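Local coordinates for protein probable transcriptional regulator (Pseudomonas aeruginosa, PDB 2NNN) that probably binds DNA as a transcriptional regulator of the MarR family, at residues A[33-41]-A[105-113]. Numbering follows the deposited sequence.
Sequences GNGLTPTQW and ELEAGLAAA
Trp41 drives its indole into helix 100-121 and settles among Leu106, Gly109, Leu110 and Ala113, as a knob into a hole. The six-membered ring leads. Its CH2 atom lies 3.3 Å from Leu106 O, which meets the ring at its edge, near its plane. The same CH2 is 3.4 Å from Gly109 C. Gly109 has no side chain, and this lets the ring lie close to the helix backbone. Leu106 CD1 makes an off-centre CH-pi contact, 4.2 Å from the centroid of the six-membered ring and 30° off its normal. Toward the pyrrole side, Ala113 CB sits obliquely to the ring, 3.5 Å from Trp41 NE1. Trp41 CG is anti to the backbone N (chi1 175°), and this carries the indole across to the other helix.

The second patch lies beside Glu105. Its chain bends at its second torsion and brings OE2 to 3.4 Å from Asn34 CB and 3.7 Å from Leu36 CD1. The Asn34 amide and the Glu105 carboxylate are turned only 16° apart, but they do not bond to each other.

Local bonds shape the loop that carries Asn34 and Leu36 and the start of the helix that carries Trp41. Asn34 OD1 probably accepts from Leu36 N in an Asx turn, although its position is less certain. Thr37 and Gln40 form a capping box at the start of helix 38-50. Gln40 N gives to Thr37 OG1, and Thr37 N gives to Gln40 OE1 from above the carbonyl plane. Further out, Leu36 also touches Leu76 of helix 66-78, and Leu44 and Val45 of helix 38-50 pack on Leu106. The contact thus joins the first helix of the winged helix-turn-helix lobe, and the loop before it, to the long helix after the wing, an arrangement consistent with MarR-type regulators.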
loop_
_atom_site.group_PDB
_atom_site.type_symbol
_atom_site.label_atom_id
_atom_site.label_comp_id
_atom_site.label_asym_id
_atom_site.label_seq_id
_atom_site.Cartn_x
_atom_site.Cartn_y
_atom_site.Cartn_z
ATOM N N GLY A 33 15.023 1.758 -12.899
ATOM C CA GLY A 33 16.007 1.461 -13.912
ATOM C C GLY A 33 16.701 0.132 -13.744
ATOM O O GLY A 33 17.392 -0.304 -14.662
ATOM N N ASN A 34 16.532 -0.514 -12.588
ATOM C CA ASN A 34 17.241 -1.778 -12.320
ATOM C C ASN A 34 16.307 -2.975 -12.196
ATOM O O ASN A 34 16.734 -4.068 -11.835
ATOM C CB ASN A 34 18.143 -1.661 -11.084
ATOM C CG ASN A 34 17.382 -1.231 -9.844
ATOM O OD1 ASN A 34 16.205 -1.565 -9.676
ATOM N ND2 ASN A 34 18.050 -0.477 -8.963
ATOM N N GLY A 35 15.030 -2.762 -12.489
ATOM C CA GLY A 35 14.047 -3.838 -12.422
ATOM C C GLY A 35 13.691 -4.348 -11.026
ATOM O O GLY A 35 13.027 -5.367 -10.915
ATOM N N LEU A 36 14.127 -3.663 -9.965
ATOM C CA LEU A 36 13.761 -4.042 -8.587
ATOM C C LEU A 36 12.422 -3.428 -8.123
ATOM O O LEU A 36 12.061 -2.314 -8.535
ATOM C CB LEU A 36 14.885 -3.672 -7.590
ATOM C CG LEU A 36 16.254 -4.377 -7.671
ATOM C CD1 LEU A 36 17.243 -3.790 -6.685
ATOM C CD2 LEU A 36 16.154 -5.879 -7.458
ATOM N N THR A 37 11.697 -4.154 -7.264
ATOM C CA THR A 37 10.503 -3.615 -6.603
ATOM C C THR A 37 10.869 -2.628 -5.468
ATOM O O THR A 37 12.014 -2.625 -4.993
ATOM C CB THR A 37 9.608 -4.735 -6.044
ATOM O OG1 THR A 37 10.307 -5.439 -5.009
ATOM C CG2 THR A 37 9.224 -5.712 -7.138
ATOM N N PRO A 38 9.915 -1.757 -5.055
ATOM C CA PRO A 38 10.173 -0.895 -3.882
ATOM C C PRO A 38 10.783 -1.610 -2.679
ATOM O O PRO A 38 11.730 -1.081 -2.085
ATOM C CB PRO A 38 8.778 -0.347 -3.540
ATOM C CG PRO A 38 8.106 -0.232 -4.870
ATOM C CD PRO A 38 8.600 -1.450 -5.666
ATOM N N THR A 39 10.245 -2.781 -2.312
ATOM C CA THR A 39 10.662 -3.482 -1.085
ATOM C C THR A 39 11.998 -4.159 -1.296
ATOM O O THR A 39 12.851 -4.153 -0.401
ATOM C CB THR A 39 9.607 -4.497 -0.579
ATOM O OG1 THR A 39 9.179 -5.336 -1.652
ATOM C CG2 THR A 39 8.384 -3.768 -0.046
ATOM N N GLN A 40 12.198 -4.717 -2.491
ATOM C CA GLN A 40 13.509 -5.224 -2.877
ATOM C C GLN A 40 14.601 -4.170 -2.710
ATOM O O GLN A 40 15.681 -4.481 -2.222
ATOM C CB GLN A 40 13.492 -5.791 -4.300
ATOM C CG GLN A 40 12.933 -7.209 -4.355
ATOM C CD GLN A 40 12.573 -7.663 -5.757
ATOM O OE1 GLN A 40 13.047 -7.112 -6.752
ATOM N NE2 GLN A 40 11.729 -8.686 -5.839
ATOM N N TRP A 41 14.284 -2.930 -3.071
ATOM C CA TRP A 41 15.206 -1.783 -2.983
ATOM C C TRP A 41 15.431 -1.377 -1.533
ATOM O O TRP A 41 16.566 -1.098 -1.135
ATOM C CB TRP A 41 14.659 -0.590 -3.795
ATOM C CG TRP A 41 15.485 0.687 -3.670
ATOM C CD1 TRP A 41 15.133 1.836 -3.002
ATOM C CD2 TRP A 41 16.788 0.950 -4.250
ATOM N NE1 TRP A 41 16.129 2.784 -3.127
ATOM C CE2 TRP A 41 17.155 2.265 -3.880
ATOM C CE3 TRP A 41 17.677 0.200 -5.039
ATOM C CZ2 TRP A 41 18.381 2.835 -4.256
ATOM C CZ3 TRP A 41 18.894 0.777 -5.419
ATOM C CH2 TRP A 41 19.229 2.078 -5.027
ATOM N N GLU A 105 25.011 -2.150 -7.327
ATOM C CA GLU A 105 23.590 -1.962 -7.667
ATOM C C GLU A 105 22.979 -0.804 -6.886
ATOM O O GLU A 105 22.278 0.035 -7.447
ATOM C CB GLU A 105 22.829 -3.228 -7.314
ATOM C CG GLU A 105 21.357 -3.203 -7.623
ATOM C CD GLU A 105 21.043 -3.780 -8.986
ATOM O OE1 GLU A 105 21.976 -4.030 -9.776
ATOM O OE2 GLU A 105 19.851 -3.985 -9.268
ATOM N N LEU A 106 23.244 -0.788 -5.581
ATOM C CA LEU A 106 22.824 0.289 -4.692
ATOM C C LEU A 106 23.314 1.644 -5.197
ATOM O O LEU A 106 22.508 2.540 -5.427
ATOM C CB LEU A 106 23.313 0.015 -3.257
ATOM C CG LEU A 106 22.928 0.966 -2.113
ATOM C CD1 LEU A 106 21.401 1.198 -2.083
ATOM C CD2 LEU A 106 23.435 0.436 -0.741
ATOM N N GLU A 107 24.630 1.783 -5.392
ATOM C CA GLU A 107 25.222 3.034 -5.906
ATOM C C GLU A 107 24.680 3.450 -7.279
ATOM O O GLU A 107 24.474 4.634 -7.536
ATOM C CB GLU A 107 26.755 2.953 -5.951
ATOM C CG GLU A 107 27.403 2.415 -4.661
ATOM C CD GLU A 107 26.923 3.113 -3.386
ATOM O OE1 GLU A 107 26.866 4.372 -3.348
ATOM O OE2 GLU A 107 26.612 2.392 -2.409
ATOM N N ALA A 108 24.465 2.469 -8.153
ATOM C CA ALA A 108 23.966 2.709 -9.511
ATOM C C ALA A 108 22.490 3.107 -9.484
ATOM O O ALA A 108 22.001 3.721 -10.424
ATOM C CB ALA A 108 24.176 1.482 -10.390
ATOM N N GLY A 109 21.799 2.769 -8.383
ATOM C CA GLY A 109 20.384 3.060 -8.217
ATOM C C GLY A 109 20.049 4.340 -7.473
ATOM O O GLY A 109 18.911 4.778 -7.514
ATOM N N LEU A 110 21.025 4.946 -6.800
ATOM C CA LEU A 110 20.766 6.120 -5.952
ATOM C C LEU A 110 20.100 7.287 -6.696
ATOM O O LEU A 110 19.076 7.789 -6.248
ATOM C CB LEU A 110 22.037 6.615 -5.213
ATOM C CG LEU A 110 22.738 5.795 -4.109
ATOM C CD1 LEU A 110 23.817 6.638 -3.464
ATOM C CD2 LEU A 110 21.795 5.271 -3.020
ATOM N N ALA A 111 20.686 7.730 -7.804
ATOM C CA ALA A 111 20.128 8.862 -8.574
ATOM C C ALA A 111 18.639 8.680 -8.914
ATOM O O ALA A 111 17.832 9.568 -8.691
ATOM C CB ALA A 111 20.938 9.089 -9.858
ATOM N N ALA A 112 18.302 7.527 -9.474
ATOM C CA ALA A 112 16.922 7.177 -9.815
ATOM C C ALA A 112 15.992 7.111 -8.574
ATOM O O ALA A 112 14.890 7.661 -8.595
ATOM C CB ALA A 112 16.896 5.858 -10.598
ATOM N N ALA A 113 16.429 6.462 -7.500
ATOM C CA ALA A 113 15.624 6.422 -6.270
ATOM C C ALA A 113 15.372 7.827 -5.708
ATOM O O ALA A 113 14.273 8.120 -5.223
ATOM C CB ALA A 113 16.253 5.549 -5.237
#